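Local structure of CS6 fimbrial subunit B, CS6 fimbrial subunit A (Escherichia coli, 4B9G) at residues 82-87 with 111-116; 41-46 with 134-139. The protein is a pilin of the CS6 colonization factor of enterotoxigenic Escherichia coli, probably serving in adhesion, here complemented by a donor strand from its partner subunit. One frame throughout, in Å; residues are numbered along the deposited sequence.

Contact 1: residues 82-87 with 111-116; sequences YYIRKD and FSAIYT
Two antiparallel neighbours of the Ig-like fimbrial subunit fold, strands 79-88 and 108-119, pair here within the CssB part of the engineered fusion. Four backbone hydrogen bonds join Tyr83 with Ile114 and Arg85 with Ser112. The straightest runs from Arg85 N to Ser112 O, 2.9 Å at 172°, nearly along the C=O axis. Tyr82, Ile84 and Lys86 share one face of the sheet with Phe111, Ala113 and Tyr115. On it Tyr82 CD2 touches Ala113 CB at 3.4 Å, while the Tyr82 hydroxyl is hydrogen-bonded to that of Tyr39 on strand 37-44. The Phe111 ring lies obliquely against Ile84 CG2 and Lys86 CA. The other face carries Tyr83, Arg85, Ser112 and Ile114. Tyr83 places CG in the crowded position between backbone N and carbonyl carbon (chi1 64°). Its ring then runs alongside Ile114, whose CB sits over one ring face, 3.9 Å from the centroid, as a CH-pi contact. Thr116 CG2 meets the edge of the same ring, 3.3 Å from Tyr83 CD2. The Arg85 chain bends at chi3 (72°) and brings its guanidinium back to Asp87. The result is a side-on salt bridge: Arg85 NE holds Asp87 OD1 at 2.8 Å, and Arg85 NH2 makes a longer bond to Asp87 OD2. Both oxygens use their syn lone pairs. Ile114 CD1 packs over one guanidinium face, 3.5 Å from Arg85 NH1. Asp87 OD2 has a further donor in Ser112 OG, which approaches from above the carboxylate plane at 2.9 Å.

Contact 2: residues 41-46 with 134-139; sequences VEMTIP and LTVSFY
Val41, Met43 and Pro46 face Leu134, Val136 and Phe138 across the hydrophobic core of the Ig-like beta-sandwich, in the CssB part of the engineered fusion. The strand segments 41-44 and 134-139 run nearly parallel, 13° apart, with their axes 11.4 Å from each other. They are therefore not paired strands, and side chains alone bridge the gap. Val41 and Leu134 meet tip to tip, with Val41 CG2 3.7 Å from Leu134 CD2. Leu134 reaches in with CG anti to its backbone N. Met43 and Val136 also meet end to end, at 4.0 Å between Met43 CE and Val136 CG1. Met43 begins in the crowded position between backbone N and carbonyl carbon (chi1 66°) and bends again at chi3 (69°). The thioether thus lies beside the Phe138 ring, with SD at the ring edge and near its plane, 4.3 Å from Phe138 CE1. Past the end of strand 37-44, Pro46 crosses the Phe138 side chain at about a right angle. Pro46 CD lies 3.7 Å from Phe138 CE2. All of these side chains except Pro46 are buried. Further out, Tyr109 of strand 108-119 flanks Met43 and is joined to it by backbone hydrogen bonding, and Val21 of strand 21-28 touches both Val41 and Met43. On the 134-139 side, Ile54 and Val52 of strand 51-56 touch Leu134 and Phe138. The same segment is tied to strand 145-160, in the CssA part of the fusion, by a hydrogen bond between Ser137 OG and Thr151 OG1.

Overall arrangement
Contact 1 pairs adjacent strands within the sheet, whereas contact 2 spans the core between strands that are not paired. Their centres lie 15 Å apart. Along the chain the order is 41-46, 82-87, 111-116 and 134-139, so contact 1 is nested within the loop that contact 2 closes. Strand 37-44 is the neighbour of strand 108-119, and a probable hydrogen bond links Val41 N with Phe111 O at 2.9 Å. Side chains also join the two: Phe111 packs on Met43, and Ile84 on Leu134. The face of contact 1 bearing Ile84 and Phe111 thus belongs to the same hydrophobic core that contact 2 spans, the interior of the Ig-like subunit.

Contact 1: residues 82-87 with 111-116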
ATOM      1  N   TYR A  82       5.973  -0.459   6.964  1.00  6.31           N
ATOM      2  CA  TYR A  82       4.581  -0.883   6.947  1.00  5.91           C
ATOM      3  C   TYR A  82       4.361  -2.014   5.952  1.00  6.03           C
ATOM      4  O   TYR A  82       5.171  -2.222   5.056  1.00  6.37           O
ATOM      5  CB  TYR A  82       3.644   0.288   6.610  1.00  5.79           C
ATOM      6  CG  TYR A  82       3.703   0.740   5.171  1.00  6.06           C
ATOM      7  CD1 TYR A  82       4.662   1.643   4.725  1.00  6.37           C
ATOM      8  CD2 TYR A  82       2.782   0.264   4.245  1.00  6.18           C
ATOM      9  CE1 TYR A  82       4.697   2.056   3.404  1.00  6.39           C
ATOM     10  CE2 TYR A  82       2.797   0.687   2.926  1.00  5.70           C
ATOM     11  CZ  TYR A  82       3.751   1.584   2.508  1.00  6.04           C
ATOM     12  OH  TYR A  82       3.721   2.026   1.193  1.00  7.03           O
ATOM     13  N   TYR A  83       3.225  -2.699   6.091  1.00  5.99           N
ATOM     14  CA  TYR A  83       2.768  -3.656   5.092  1.00  6.08           C
ATOM     15  C   TYR A  83       1.314  -3.342   4.715  1.00  5.47           C
ATOM     16  O   TYR A  83       0.602  -2.615   5.429  1.00  5.78           O
ATOM     17  CB  TYR A  83       2.871  -5.111   5.580  1.00  7.58           C
ATOM     18  CG  TYR A  83       2.002  -5.448   6.747  1.00  7.58           C
ATOM     19  CD1 TYR A  83       0.698  -5.884   6.573  1.00  8.59           C
ATOM     20  CD2 TYR A  83       2.493  -5.304   8.045  1.00 10.28           C
ATOM     21  CE1 TYR A  83      -0.087  -6.191   7.682  1.00 11.29           C
ATOM     22  CE2 TYR A  83       1.726  -5.608   9.143  1.00 11.29           C
ATOM     23  CZ  TYR A  83       0.441  -6.045   8.963  1.00 10.90           C
ATOM     24  OH  TYR A  83      -0.337  -6.385  10.045  1.00 14.25           O
ATOM     25  N   ILE A  84       0.863  -3.908   3.601  1.00  4.83           N
ATOM     26  CA  ILE A  84      -0.505  -3.724   3.117  1.00  5.10           C
ATOM     27  C   ILE A  84      -1.411  -4.889   3.552  1.00  5.08           C
ATOM     28  O   ILE A  84      -1.096  -6.067   3.312  1.00  5.38           O
ATOM     29  CB  ILE A  84      -0.514  -3.611   1.559  1.00  5.07           C
ATOM     30  CG1 ILE A  84       0.214  -2.332   1.127  1.00  6.16           C
ATOM     31  CG2 ILE A  84      -1.936  -3.688   1.006  1.00  5.52           C
ATOM     32  CD1 ILE A  84      -0.528  -1.023   1.384  1.00  7.35           C
ATOM     33  N   ARG A  85      -2.540  -4.551   4.175  1.00  5.11           N
ATOM     34  CA  ARG A  85      -3.578  -5.487   4.604  1.00  5.60           C
ATOM     35  C   ARG A  85      -4.842  -5.219   3.771  1.00  5.52           C
ATOM     36  O   ARG A  85      -5.228  -4.053   3.591  1.00  5.89           O
ATOM     37  CB  ARG A  85      -3.884  -5.256   6.089  1.00  6.54           C
ATOM     38  CG  ARG A  85      -4.864  -6.243   6.679  1.00  8.09           C
ATOM     39  CD  ARG A  85      -5.127  -5.997   8.161  1.00  9.59           C
ATOM     40  NE  ARG A  85      -5.928  -4.793   8.352  1.00  8.33           N
ATOM     41  CZ  ARG A  85      -5.869  -3.986   9.411  1.00 11.30           C
ATOM     42  NH1 ARG A  85      -5.049  -4.220  10.420  1.00 12.20           N
ATOM     43  NH2 ARG A  85      -6.634  -2.914   9.437  1.00 12.05           N
ATOM     44  N   LYS A  86      -5.483  -6.275   3.269  1.00  4.91           N
ATOM     45  CA  LYS A  86      -6.783  -6.101   2.612  1.00  5.37           C
ATOM     46  C   LYS A  86      -7.880  -6.037   3.664  1.00  5.26           C
ATOM     47  O   LYS A  86      -7.991  -6.950   4.488  1.00  5.80           O
ATOM     48  CB  LYS A  86      -7.054  -7.256   1.649  1.00  5.64           C
ATOM     49  CG  LYS A  86      -8.361  -7.093   0.888  1.00  6.06           C
ATOM     50  CD  LYS A  86      -8.585  -8.156  -0.203  1.00  7.22           C
ATOM     51  CE  LYS A  86      -8.696  -9.585   0.299  1.00  7.75           C
ATOM     52  NZ  LYS A  86      -9.927  -9.790   1.085  1.00  7.75           N
ATOM     53  N   ASP A  87      -8.687  -4.982   3.610  1.00  5.12           N
ATOM     54  CA  ASP A  87      -9.794  -4.796   4.540  1.00  5.43           C
ATOM     55  C   ASP A  87     -11.196  -5.029   3.972  1.00  5.77           C
ATOM     56  O   ASP A  87     -12.149  -5.150   4.753  1.00  5.81           O
ATOM     57  CB  ASP A  87      -9.706  -3.438   5.227  1.00  6.54           C
ATOM     58  CG  ASP A  87      -8.591  -3.392   6.270  1.00  8.22           C
ATOM     59  OD1 ASP A  87      -8.180  -4.456   6.776  1.00  7.86           O
ATOM     60  OD2 ASP A  87      -8.134  -2.289   6.610  1.00 13.54           O
ATOM     61  N   PHE A 111      -7.850  -1.405   1.268  1.00  4.96           N
ATOM     62  CA  PHE A 111      -6.607  -1.870   1.864  1.00  5.31           C
ATOM     63  C   PHE A 111      -6.118  -0.812   2.846  1.00  5.06           C
ATOM     64  O   PHE A 111      -6.478   0.375   2.731  1.00  6.33           O
ATOM     65  CB  PHE A 111      -5.516  -2.104   0.801  1.00  5.76           C
ATOM     66  CG  PHE A 111      -5.908  -3.066  -0.304  1.00  5.72           C
ATOM     67  CD1 PHE A 111      -6.662  -2.637  -1.391  1.00  6.01           C
ATOM     68  CD2 PHE A 111      -5.489  -4.400  -0.271  1.00  5.93           C
ATOM     69  CE1 PHE A 111      -7.006  -3.505  -2.395  1.00  7.53           C
ATOM     70  CE2 PHE A 111      -5.832  -5.283  -1.289  1.00  7.15           C
ATOM     71  CZ  PHE A 111      -6.581  -4.837  -2.355  1.00  7.44           C
ATOM     72  N   SER A 112      -5.301  -1.147   3.796  1.00  5.71           N
ATOM     73  CA  SER A 112      -4.685  -0.359   4.780  1.00  5.76           C
ATOM     74  C   SER A 112      -3.164  -0.588   4.832  1.00  4.62           C
ATOM     75  O   SER A 112      -2.710  -1.731   4.735  1.00  5.65           O
ATOM     76  CB  SER A 112      -5.356  -0.526   6.135  1.00  7.64           C
ATOM     77  OG  SER A 112      -5.257  -1.811   6.435  1.00 14.36           O
ATOM     78  N   ALA A 113      -2.403   0.487   5.016  1.00  5.00           N
ATOM     79  CA  ALA A 113      -0.973   0.433   5.314  1.00  4.93           C
ATOM     80  C   ALA A 113      -0.799   0.373   6.821  1.00  5.06           C
ATOM     81  O   ALA A 113      -1.211   1.303   7.528  1.00  6.65           O
ATOM     82  CB  ALA A 113      -0.285   1.684   4.751  1.00  5.37           C
ATOM     83  N   ILE A 114      -0.218  -0.715   7.307  1.00  5.27           N
ATOM     84  CA  ILE A 114      -0.147  -1.018   8.735  1.00  5.85           C
ATOM     85  C   ILE A 114       1.286  -0.858   9.260  1.00  5.78           C
ATOM     86  O   ILE A 114       2.206  -1.533   8.788  1.00  6.32           O
ATOM     87  CB  ILE A 114      -0.630  -2.460   9.012  1.00  7.13           C
ATOM     88  CG1 ILE A 114      -2.044  -2.669   8.447  1.00  8.78           C
ATOM     89  CG2 ILE A 114      -0.556  -2.773  10.499  1.00  8.25           C
ATOM     90  CD1 ILE A 114      -3.061  -1.695   8.969  1.00 10.74           C
ATOM     91  N   TYR A 115       1.460   0.043  10.223  1.00  6.13           N
ATOM     92  CA  TYR A 115       2.766   0.349  10.807  1.00  6.23           C
ATOM     93  C   TYR A 115       3.343  -0.847  11.550  1.00  6.89           C
ATOM     94  O   TYR A 115       2.664  -1.469  12.390  1.00  8.16           O
ATOM     95  CB  TYR A 115       2.599   1.531  11.762  1.00  7.24           C
ATOM     96  CG  TYR A 115       3.874   1.981  12.422  1.00  7.44           C
ATOM     97  CD1 TYR A 115       4.766   2.842  11.779  1.00  8.81           C
ATOM     98  CD2 TYR A 115       4.209   1.543  13.700  1.00 14.41           C
ATOM     99  CE1 TYR A 115       5.941   3.252  12.381  1.00 10.37           C
ATOM    100  CE2 TYR A 115       5.397   1.964  14.322  1.00 14.89           C
ATOM    101  CZ  TYR A 115       6.252   2.829  13.655  1.00 10.07           C
ATOM    102  OH  TYR A 115       7.428   3.213  14.248  1.00 11.55           O
ATOM    103  N   THR A 116       4.616  -1.134  11.280  1.00  7.09           N
ATOM    104  CA  THR A 116       5.303  -2.256  11.920  1.00  9.35           C
ATOM    105  C   THR A 116       6.580  -1.881  12.658  1.00 11.88           C
ATOM    106  O   THR A 116       7.201  -2.744  13.270  1.00 17.17           O
ATOM    107  CB  THR A 116       5.714  -3.325  10.907  1.00 12.45           C
ATOM    108  OG1 THR A 116       6.630  -2.762   9.959  1.00 15.34           O
ATOM    109  CG2 THR A 116       4.551  -3.857  10.208  1.00 13.55           C
TER
HETATM  110  O   HOH W   1      -8.913   0.008   4.445  1.00 18.78           O

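Contact 2: residues 41-46 with 134-139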
ATOM      1  N   VAL A  41      -6.353   2.678   1.038  1.00  5.43           N
ATOM      2  CA  VAL A  41      -6.460   2.598  -0.414  1.00  6.05           C
ATOM      3  C   VAL A  41      -7.854   2.071  -0.737  1.00  5.98           C
ATOM      4  O   VAL A  41      -8.301   1.075  -0.137  1.00  7.02           O
ATOM      5  CB  VAL A  41      -5.421   1.617  -0.994  1.00  6.33           C
ATOM      6  CG1 VAL A  41      -5.486   1.598  -2.525  1.00  6.78           C
ATOM      7  CG2 VAL A  41      -4.020   1.951  -0.494  1.00  6.61           C
ATOM      8  N   GLU A  42      -8.542   2.715  -1.678  1.00  5.94           N
ATOM      9  CA  GLU A  42      -9.857   2.256  -2.137  1.00  7.02           C
ATOM     10  C   GLU A  42      -9.828   2.143  -3.645  1.00  6.87           C
ATOM     11  O   GLU A  42      -9.276   3.010  -4.328  1.00  7.26           O
ATOM     12  CB  GLU A  42     -10.975   3.195  -1.655  1.00  7.90           C
ATOM     13  CG  GLU A  42     -10.944   3.383  -0.129  1.00  9.48           C
ATOM     14  CD  GLU A  42     -12.217   3.949   0.480  1.00 11.60           C
ATOM     15  OE1 GLU A  42     -13.070   4.478  -0.246  1.00 17.16           O
ATOM     16  OE2 GLU A  42     -12.361   3.884   1.711  1.00 12.22           O
ATOM     17  N   MET A  43     -10.413   1.078  -4.184  1.00  7.12           N
ATOM     18  CA  MET A  43     -10.471   0.892  -5.634  1.00 10.01           C
ATOM     19  C   MET A  43     -11.703   0.105  -6.044  1.00 11.69           C
ATOM     20  O   MET A  43     -12.208  -0.711  -5.302  1.00 12.75           O
ATOM     21  CB  MET A  43      -9.228   0.192  -6.172  1.00 11.33           C
ATOM     22  CG  MET A  43      -9.069  -1.264  -5.710  1.00 10.15           C
ATOM     23  SD  MET A  43      -7.541  -2.119  -6.312  1.00  9.76           S
ATOM     24  CE  MET A  43      -6.237  -1.283  -5.410  1.00 10.27           C
ATOM     25  N   THR A  44     -12.224   0.369  -7.227  1.00 16.10           N
ATOM     26  CA  THR A  44     -13.239  -0.544  -7.800  1.00 14.39           C
ATOM     27  C   THR A  44     -12.605  -1.173  -9.025  1.00 14.70           C
ATOM     28  O   THR A  44     -11.957  -0.531  -9.786  1.00 17.30           O
ATOM     29  CB  THR A  44     -14.617   0.127  -8.133  1.00 16.30           C
ATOM     30  OG1 THR A  44     -15.219   0.612  -6.934  1.00 15.45           O
ATOM     31  CG2 THR A  44     -15.597  -0.856  -8.780  1.00 19.49           C
ATOM     32  N   ILE A  45     -12.805  -2.444  -9.208  1.00 11.96           N
ATOM     33  CA  ILE A  45     -12.131  -3.164 -10.276  1.00  9.65           C
ATOM     34  C   ILE A  45     -12.827  -2.896 -11.620  1.00  9.45           C
ATOM     35  O   ILE A  45     -14.014  -3.207 -11.765  1.00 10.11           O
ATOM     36  CB  ILE A  45     -12.205  -4.655  -9.946  1.00  8.66           C
ATOM     37  CG1 ILE A  45     -11.636  -4.935  -8.535  1.00  9.57           C
ATOM     38  CG2 ILE A  45     -11.510  -5.457 -11.024  1.00  8.76           C
ATOM     39  CD1 ILE A  45     -10.222  -4.448  -8.281  1.00  9.24           C
ATOM     40  N   PRO A  46     -12.100  -2.365 -12.619  1.00  9.35           N
ATOM     41  CA  PRO A  46     -12.735  -2.146 -13.919  1.00 10.46           C
ATOM     42  C   PRO A  46     -13.056  -3.453 -14.614  1.00 10.28           C
ATOM     43  O   PRO A  46     -12.397  -4.470 -14.430  1.00  9.45           O
ATOM     44  CB  PRO A  46     -11.653  -1.411 -14.719  1.00 13.27           C
ATOM     45  CG  PRO A  46     -10.727  -0.839 -13.709  1.00 13.49           C
ATOM     46  CD  PRO A  46     -10.736  -1.817 -12.583  1.00 11.78           C
ATOM     47  N   LEU A 134       3.304   3.485  -3.817  1.00  8.20           N
ATOM     48  CA  LEU A 134       2.636   2.195  -3.758  1.00  7.36           C
ATOM     49  C   LEU A 134       2.405   1.729  -5.193  1.00  7.44           C
ATOM     50  O   LEU A 134       1.773   2.434  -5.973  1.00  7.78           O
ATOM     51  CB  LEU A 134       1.285   2.350  -3.064  1.00  7.33           C
ATOM     52  CG  LEU A 134       0.442   1.086  -2.991  1.00  7.54           C
ATOM     53  CD1 LEU A 134       1.027   0.045  -2.028  1.00  7.61           C
ATOM     54  CD2 LEU A 134      -0.968   1.450  -2.604  1.00  8.72           C
ATOM     55  N   THR A 135       2.906   0.546  -5.536  1.00  7.28           N
ATOM     56  CA  THR A 135       2.667  -0.047  -6.844  1.00  7.79           C
ATOM     57  C   THR A 135       1.325  -0.773  -6.829  1.00  6.94           C
ATOM     58  O   THR A 135       1.083  -1.649  -5.996  1.00  7.37           O
ATOM     59  CB  THR A 135       3.743  -1.067  -7.212  1.00  9.58           C
ATOM     60  OG1 THR A 135       5.028  -0.422  -7.236  1.00 12.98           O
ATOM     61  CG2 THR A 135       3.428  -1.730  -8.553  1.00 11.03           C
ATOM     62  N   VAL A 136       0.451  -0.403  -7.770  1.00  6.90           N
ATOM     63  CA  VAL A 136      -0.760  -1.162  -8.052  1.00  6.52           C
ATOM     64  C   VAL A 136      -0.696  -1.573  -9.515  1.00  6.31           C
ATOM     65  O   VAL A 136      -0.394  -0.758 -10.394  1.00  6.86           O
ATOM     66  CB  VAL A 136      -2.051  -0.352  -7.785  1.00  6.77           C
ATOM     67  CG1 VAL A 136      -3.293  -1.194  -8.070  1.00  7.94           C
ATOM     68  CG2 VAL A 136      -2.074   0.202  -6.357  1.00  8.00           C
ATOM     69  N   SER A 137      -0.936  -2.856  -9.770  1.00  6.01           N
ATOM     70  CA  SER A 137      -0.949  -3.390 -11.124  1.00  6.89           C
ATOM     71  C   SER A 137      -2.226  -4.195 -11.346  1.00  6.31           C
ATOM     72  O   SER A 137      -2.706  -4.888 -10.447  1.00  7.23           O
ATOM     73  CB  SER A 137       0.264  -4.281 -11.393  1.00  7.67           C
ATOM     74  OG  SER A 137       1.459  -3.571 -11.110  1.00  9.19           O
ATOM     75  N   PHE A 138      -2.767  -4.074 -12.561  1.00  6.88           N
ATOM     76  CA  PHE A 138      -3.955  -4.789 -13.004  1.00  7.36           C
ATOM     77  C   PHE A 138      -3.553  -5.800 -14.086  1.00  7.43           C
ATOM     78  O   PHE A 138      -2.719  -5.500 -14.947  1.00  8.49           O
ATOM     79  CB  PHE A 138      -4.973  -3.823 -13.617  1.00  8.32           C
ATOM     80  CG  PHE A 138      -5.664  -2.894 -12.632  1.00  7.65           C
ATOM     81  CD1 PHE A 138      -5.619  -3.081 -11.259  1.00  8.50           C
ATOM     82  CD2 PHE A 138      -6.419  -1.843 -13.117  1.00  8.56           C
ATOM     83  CE1 PHE A 138      -6.316  -2.226 -10.395  1.00  9.15           C
ATOM     84  CE2 PHE A 138      -7.124  -1.009 -12.271  1.00  9.57           C
ATOM     85  CZ  PHE A 138      -7.074  -1.202 -10.908  1.00  9.94           C
ATOM     86  N   TYR A 139      -4.189  -6.972 -14.063  1.00  7.99           N
ATOM     87  CA  TYR A 139      -3.886  -8.081 -14.967  1.00  9.32           C
ATOM     88  C   TYR A 139      -5.161  -8.622 -15.594  1.00  9.77           C
ATOM     89  O   TYR A 139      -6.241  -8.595 -14.983  1.00 11.20           O
ATOM     90  CB  TYR A 139      -3.227  -9.252 -14.219  1.00 10.11           C
ATOM     91  CG  TYR A 139      -1.944  -8.861 -13.541  1.00 10.67           C
ATOM     92  CD1 TYR A 139      -1.971  -8.236 -12.296  1.00 10.08           C
ATOM     93  CD2 TYR A 139      -0.704  -9.084 -14.133  1.00 14.59           C
ATOM     94  CE1 TYR A 139      -0.815  -7.838 -11.670  1.00 10.33           C
ATOM     95  CE2 TYR A 139       0.473  -8.683 -13.493  1.00 15.22           C
ATOM     96  CZ  TYR A 139       0.402  -8.052 -12.260  1.00 12.84           C
ATOM     97  OH  TYR A 139       1.529  -7.640 -11.586  1.00 15.33           O
TER